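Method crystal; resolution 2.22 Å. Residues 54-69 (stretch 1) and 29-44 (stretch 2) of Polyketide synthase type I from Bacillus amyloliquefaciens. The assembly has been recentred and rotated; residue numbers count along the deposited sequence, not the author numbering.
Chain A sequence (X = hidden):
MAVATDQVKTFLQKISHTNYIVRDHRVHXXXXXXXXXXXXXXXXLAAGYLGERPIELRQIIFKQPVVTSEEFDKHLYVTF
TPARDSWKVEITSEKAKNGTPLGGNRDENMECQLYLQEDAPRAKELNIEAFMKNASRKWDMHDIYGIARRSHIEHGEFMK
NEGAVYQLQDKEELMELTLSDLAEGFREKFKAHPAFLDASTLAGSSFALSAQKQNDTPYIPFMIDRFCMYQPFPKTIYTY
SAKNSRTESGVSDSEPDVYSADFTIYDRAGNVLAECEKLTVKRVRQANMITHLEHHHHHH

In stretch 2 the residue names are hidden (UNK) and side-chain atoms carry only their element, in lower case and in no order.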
# COMPACT_ATOMS: atom_id res chain seq x y z
N PRO A 54 -16.66 7.73 -8.98
CA PRO A 54 -15.24 7.43 -8.80
C PRO A 54 -14.51 8.46 -7.96
O PRO A 54 -14.78 9.58 -8.17
CB PRO A 54 -14.71 7.39 -10.23
CG PRO A 54 -15.51 8.36 -10.93
CD PRO A 54 -16.84 7.97 -10.49
N ILE A 55 -13.64 8.06 -7.04
CA ILE A 55 -12.93 9.03 -6.21
C ILE A 55 -11.46 8.69 -6.05
O ILE A 55 -11.03 7.56 -6.27
CB ILE A 55 -13.58 9.14 -4.81
CG1 ILE A 55 -13.40 7.83 -4.04
CG2 ILE A 55 -15.05 9.50 -4.93
CD1 ILE A 55 -12.02 7.65 -3.45
N GLU A 56 -10.68 9.70 -5.65
CA GLU A 56 -9.25 9.53 -5.45
C GLU A 56 -8.86 10.00 -4.05
O GLU A 56 -9.70 10.48 -3.29
CB GLU A 56 -8.46 10.30 -6.51
CG GLU A 56 -8.57 11.81 -6.38
CD GLU A 56 -8.03 12.54 -7.59
OE1 GLU A 56 -8.06 11.96 -8.70
OE2 GLU A 56 -7.57 13.70 -7.44
N LEU A 57 -7.58 9.86 -3.73
CA LEU A 57 -7.08 10.26 -2.46
C LEU A 57 -5.87 11.17 -2.54
O LEU A 57 -5.05 11.02 -3.38
CB LEU A 57 -6.79 9.05 -1.60
CG LEU A 57 -7.80 7.96 -1.56
CD1 LEU A 57 -7.24 6.70 -0.99
CD2 LEU A 57 -9.05 8.34 -0.81
N ARG A 58 -5.78 12.13 -1.66
CA ARG A 58 -4.66 13.03 -1.64
C ARG A 58 -4.14 13.25 -0.23
O ARG A 58 -4.83 13.07 0.70
CB ARG A 58 -5.03 14.35 -2.27
CG ARG A 58 -5.73 14.22 -3.59
CD ARG A 58 -5.87 15.57 -4.22
NE ARG A 58 -6.63 15.54 -5.44
CZ ARG A 58 -7.28 16.58 -5.93
NH1 ARG A 58 -7.24 17.72 -5.31
NH2 ARG A 58 -7.95 16.46 -7.05
N GLN A 59 -2.92 13.72 -0.10
CA GLN A 59 -2.29 14.00 1.16
C GLN A 59 -2.49 12.91 2.18
O GLN A 59 -2.82 13.14 3.29
CB GLN A 59 -2.73 15.34 1.72
CG GLN A 59 -2.65 16.49 0.75
CD GLN A 59 -1.29 16.68 0.15
OE1 GLN A 59 -0.34 16.92 0.84
NE2 GLN A 59 -1.20 16.56 -1.15
N ILE A 60 -2.23 11.68 1.80
CA ILE A 60 -2.30 10.55 2.69
C ILE A 60 -1.18 10.53 3.70
O ILE A 60 -0.07 10.76 3.38
CB ILE A 60 -2.27 9.27 1.90
CG1 ILE A 60 -3.39 9.28 0.89
CG2 ILE A 60 -2.36 8.06 2.79
CD1 ILE A 60 -3.38 8.12 -0.03
N ILE A 61 -1.48 10.23 4.92
CA ILE A 61 -0.47 10.06 5.93
C ILE A 61 -0.69 8.78 6.67
O ILE A 61 -1.71 8.59 7.20
CB ILE A 61 -0.49 11.19 6.95
CG1 ILE A 61 -0.42 12.53 6.29
CG2 ILE A 61 0.66 11.04 7.92
CD1 ILE A 61 -0.66 13.69 7.23
N PHE A 62 0.30 7.92 6.70
CA PHE A 62 0.22 6.68 7.39
C PHE A 62 0.80 6.84 8.78
O PHE A 62 1.90 7.27 8.96
CB PHE A 62 0.95 5.58 6.65
CG PHE A 62 0.44 5.29 5.28
CD1 PHE A 62 -0.79 4.77 5.09
CD2 PHE A 62 1.22 5.47 4.21
CE1 PHE A 62 -1.25 4.49 3.84
CE2 PHE A 62 0.77 5.20 2.97
CZ PHE A 62 -0.46 4.71 2.78
N LYS A 63 0.02 6.52 9.78
CA LYS A 63 0.40 6.75 11.14
C LYS A 63 0.51 5.95 12.42
O LYS A 63 1.31 6.25 13.26
CB LYS A 63 -0.64 7.56 11.87
CG LYS A 63 -1.01 8.83 11.13
CD LYS A 63 -1.77 9.83 11.98
CE LYS A 63 -2.49 10.83 11.12
NZ LYS A 63 -3.57 11.59 11.77
N GLN A 64 -0.07 4.86 12.57
CA GLN A 64 0.22 3.90 13.60
C GLN A 64 -0.10 2.58 12.86
O GLN A 64 -1.08 2.51 12.22
CB GLN A 64 -0.50 4.08 14.91
CG GLN A 64 0.15 3.44 16.07
CD GLN A 64 1.37 4.14 16.59
OE1 GLN A 64 2.33 4.21 15.93
NE2 GLN A 64 1.31 4.61 17.79
N PRO A 65 0.75 1.59 12.94
CA PRO A 65 0.46 0.32 12.31
C PRO A 65 -0.66 -0.43 13.00
O PRO A 65 -0.71 -0.34 14.17
CB PRO A 65 1.78 -0.42 12.45
CG PRO A 65 2.38 0.11 13.65
CD PRO A 65 2.03 1.56 13.64
N VAL A 66 -1.58 -1.04 12.30
CA VAL A 66 -2.57 -1.90 12.90
C VAL A 66 -1.95 -3.27 13.19
O VAL A 66 -1.68 -4.01 12.30
CB VAL A 66 -3.82 -2.05 12.03
CG1 VAL A 66 -4.72 -3.16 12.50
CG2 VAL A 66 -4.59 -0.76 11.94
N VAL A 67 -1.71 -3.57 14.46
CA VAL A 67 -1.13 -4.82 14.90
C VAL A 67 -2.16 -5.73 15.56
O VAL A 67 -2.87 -5.32 16.41
CB VAL A 67 0.03 -4.56 15.85
CG1 VAL A 67 0.49 -5.80 16.58
CG2 VAL A 67 1.18 -3.94 15.11
N THR A 68 -2.14 -7.00 15.21
CA THR A 68 -3.00 -7.98 15.85
C THR A 68 -2.26 -8.97 16.70
O THR A 68 -1.09 -9.10 16.60
CB THR A 68 -3.92 -8.73 14.87
OG1 THR A 68 -3.17 -9.63 14.07
CG2 THR A 68 -4.58 -7.81 14.00
N SER A 69 -2.98 -9.69 17.52
CA SER A 69 -2.42 -10.65 18.41
C SER A 69 -3.36 -11.84 18.60
O SER A 69 -4.50 -11.74 18.29
CB SER A 69 -2.14 -9.97 19.74
OG SER A 69 -1.74 -10.83 20.74
N UNK A 29 8.12 -11.08 13.28
CA UNK A 29 7.28 -12.12 13.79
C UNK A 29 6.02 -11.59 14.42
O UNK A 29 5.37 -12.30 15.10
n UNK A 29 9.14 -16.33 14.74
c UNK A 29 9.61 -15.13 14.77
c UNK A 29 8.06 -13.08 14.71
c UNK A 29 8.88 -14.09 13.94
o UNK A 29 10.62 -14.83 15.40
N UNK A 30 5.71 -10.35 14.17
CA UNK A 30 4.48 -9.77 14.65
C UNK A 30 3.56 -9.45 13.47
O UNK A 30 4.01 -8.94 12.51
c UNK A 30 5.50 -8.91 16.76
c UNK A 30 3.44 -7.86 15.84
c UNK A 30 4.73 -8.54 15.51
c UNK A 30 6.30 -7.77 17.28
N UNK A 31 2.28 -9.77 13.61
CA UNK A 31 1.31 -9.52 12.55
C UNK A 31 0.87 -8.06 12.54
O UNK A 31 0.33 -7.57 13.54
c UNK A 31 -1.41 -15.17 12.76
n UNK A 31 -0.54 -14.18 12.92
c UNK A 31 0.43 -11.92 12.63
c UNK A 31 0.10 -10.44 12.70
n UNK A 31 -1.05 -16.42 13.02
n UNK A 31 -2.63 -14.91 12.32
c UNK A 31 -0.83 -12.77 12.66
N UNK A 32 1.10 -7.38 11.43
CA UNK A 32 0.72 -5.98 11.29
C UNK A 32 -0.13 -5.75 10.05
O UNK A 32 -0.24 -6.63 9.19
c UNK A 32 1.54 -3.60 11.14
c UNK A 32 2.85 -5.30 12.44
c UNK A 32 1.96 -5.06 11.23
N UNK A 33 -0.72 -4.57 9.95
CA UNK A 33 -1.56 -4.22 8.81
C UNK A 33 -0.87 -3.23 7.89
O UNK A 33 -0.60 -2.09 8.29
c UNK A 33 -2.90 -3.65 9.28
c UNK A 33 -4.07 -4.59 7.27
c UNK A 33 -5.29 -3.04 8.81
c UNK A 33 -3.95 -3.39 8.19
N UNK A 34 -0.57 -3.69 6.61
CA UNK A 34 0.11 -2.70 5.75
C UNK A 34 -0.68 -1.39 5.67
O UNK A 34 -1.90 -1.42 5.56
c UNK A 34 0.14 -3.37 4.38
c UNK A 34 0.26 -4.82 4.69
c UNK A 34 -0.72 -4.98 5.80
N UNK A 35 0.03 -0.27 5.74
CA UNK A 35 -0.60 1.03 5.67
C UNK A 35 -1.38 1.24 4.39
O UNK A 35 -2.42 1.89 4.38
N UNK A 36 -0.86 0.68 3.30
CA UNK A 36 -1.50 0.80 2.01
C UNK A 36 -2.76 -0.03 1.88
O UNK A 36 -3.57 0.25 1.08
c UNK A 36 0.11 -0.84 0.91
c UNK A 36 0.43 1.61 0.66
c UNK A 36 -0.56 0.51 0.83
N UNK A 37 -2.89 -1.07 2.63
CA UNK A 37 -4.10 -1.80 2.75
C UNK A 37 -5.33 -0.90 2.95
O UNK A 37 -6.38 -1.18 2.45
c UNK A 37 -3.99 -2.79 3.94
c UNK A 37 -5.25 -3.46 4.22
o UNK A 37 -3.01 -3.77 3.66
N UNK A 38 -5.18 0.16 3.73
CA UNK A 38 -6.25 1.09 4.04
C UNK A 38 -6.76 1.85 2.84
O UNK A 38 -7.87 2.30 2.83
c UNK A 38 -5.86 2.03 5.16
c UNK A 38 -4.71 2.39 7.28
c UNK A 38 -6.36 0.60 7.20
c UNK A 38 -5.33 1.36 6.42
N UNK A 39 -5.96 1.96 1.81
CA UNK A 39 -6.39 2.55 0.57
C UNK A 39 -7.58 1.77 -0.01
O UNK A 39 -8.54 2.35 -0.44
c UNK A 39 -4.28 3.78 -0.09
c UNK A 39 -2.97 3.80 -0.80
c UNK A 39 -5.23 2.67 -0.46
c UNK A 39 -5.75 2.91 -1.86
N UNK A 40 -7.51 0.44 0.04
CA UNK A 40 -8.61 -0.42 -0.40
C UNK A 40 -9.83 -0.20 0.46
O UNK A 40 -10.91 -0.17 -0.00
c UNK A 40 -8.23 -1.88 -0.37
o UNK A 40 -9.86 -3.32 0.41
o UNK A 40 -9.89 -3.03 -1.64
c UNK A 40 -9.40 -2.82 -0.57
N UNK A 41 -9.65 -0.10 1.75
CA UNK A 41 -10.77 0.08 2.66
C UNK A 41 -11.55 1.32 2.32
O UNK A 41 -12.73 1.27 2.31
c UNK A 41 -10.28 0.04 4.11
c UNK A 41 -10.16 -1.52 6.66
s UNK A 41 -10.52 0.15 6.87
c UNK A 41 -11.18 0.48 5.24
N UNK A 42 -10.86 2.42 2.07
CA UNK A 42 -11.49 3.67 1.75
C UNK A 42 -12.31 3.59 0.47
O UNK A 42 -13.37 4.09 0.42
c UNK A 42 -9.59 4.82 3.95
c UNK A 42 -9.68 6.89 2.64
c UNK A 42 -10.49 4.79 1.66
c UNK A 42 -10.35 5.58 2.92
N UNK A 43 -11.77 2.93 -0.52
CA UNK A 43 -12.46 2.73 -1.76
C UNK A 43 -13.69 1.85 -1.62
O UNK A 43 -14.65 2.11 -2.25
c UNK A 43 -11.44 3.84 -4.69
c UNK A 43 -9.55 3.65 -3.32
c UNK A 43 -11.51 2.18 -2.82
c UNK A 43 -8.91 4.59 -4.05
o UNK A 43 -8.94 6.09 -5.80
c UNK A 43 -10.82 3.23 -3.63
c UNK A 43 -10.80 4.79 -5.41
c UNK A 43 -9.54 5.14 -5.10
N UNK A 44 -13.65 0.83 -0.77
CA UNK A 44 -14.80 0.00 -0.56
C UNK A 44 -15.90 0.77 0.14
O UNK A 44 -17.02 0.65 -0.20
c UNK A 44 -14.50 -1.25 0.24
n UNK A 44 -11.46 -3.49 2.39
c UNK A 44 -13.50 -2.20 -0.34
n UNK A 44 -13.62 -3.27 1.90
c UNK A 44 -12.67 -3.28 2.78
c UNK A 44 -13.40 -3.47 0.48
n UNK A 44 -12.91 -3.08 4.03

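Position 29 carries three carbons, the third bearing one oxygen and one nitrogen, and touches nothing on stretch 1: Q29. Position 30 has four carbons forked at the first, one arm two carbons long, and a carbon near V67 CG1. It is I30, with CG2 3.7 Å from V67 CG1. Position 31 shows three carbons, a nitrogen, then a carbon with two more nitrogens; its CB lies 3.6 Å from T68 OG1 while the end of the chain leads away, hence R31. Its backbone does the pairing: T68 N donates to R31 O at 3.0 Å and 157°.

Position 32 has one carbon carrying two others, which approach V67 and P65, so it is V32. Its CG2 meets V67 CG2 and its CG1 meets P65 CB, both at 3.4 Å. Position 33 holds four carbons forked at the second, its CB 3.3 Å from V66 CB: L33. L33 N reaches V66 O at 2.6 Å, a weak bond, its angle only 119°. At position 34 three carbons close a ring onto the backbone nitrogen, P34, with no contact. Position 35 has no side-chain atoms, its backbone O sits 2.9 Å from F62 CE1, and an ideal CB would fall 3.0 Å from F62 CD1, a tight fit: G35.

Position 36, one carbon carrying two, nears the F62 ring; it is V36, with CG1 3.9 Å from F62 CZ. Position 37, one carbon bearing an oxygen and a carbon, is T37, and position 38, four carbons forked at the second, is L38; neither comes within contact distance. Position 39 repeats the pattern of position 30 and touches I60, F62 and L57. This is I39: CD1 is 4.4 Å from I60 CD1 and lies at the edge of the F62 ring, while CG2 is 4.2 Å from L57 CD1.

Position 40, two carbons with two oxygens on the second, is D40. Position 41, two carbons, sulfur and a carbon, is M41. Neither touches stretch 1. Position 42, four carbons forked at the second, meets L57: L42, its CD2 3.8 Å from L57 CD2. Position 43 has one carbon, then a six-carbon ring bearing an oxygen; I55 CD1 lies over one ring face, 4.0 Å from the centroid. It is Y43, whose OH donates to I55 O at 2.6 Å. Position 44 matches position 31 in composition, R44; its NH1 bridges to D40 OD2 at 2.6 Å.

The contact, burying 772 Å², joins three elements. Antiparallel pairing rests on V67-V32 and the T68-R31 bond; V66-L33, on the other face, is loose. The F62 ring lies against G35, V36 and I39. The helix through I39, L42 and Y43 packs these side chains against I55 and L57 of their strand, the axes approaching to 9.7 Å at closest, with Y43 adding a polar anchor.

Stretch 2, residues 29-44: QIRVLPGVTLIDMLYR
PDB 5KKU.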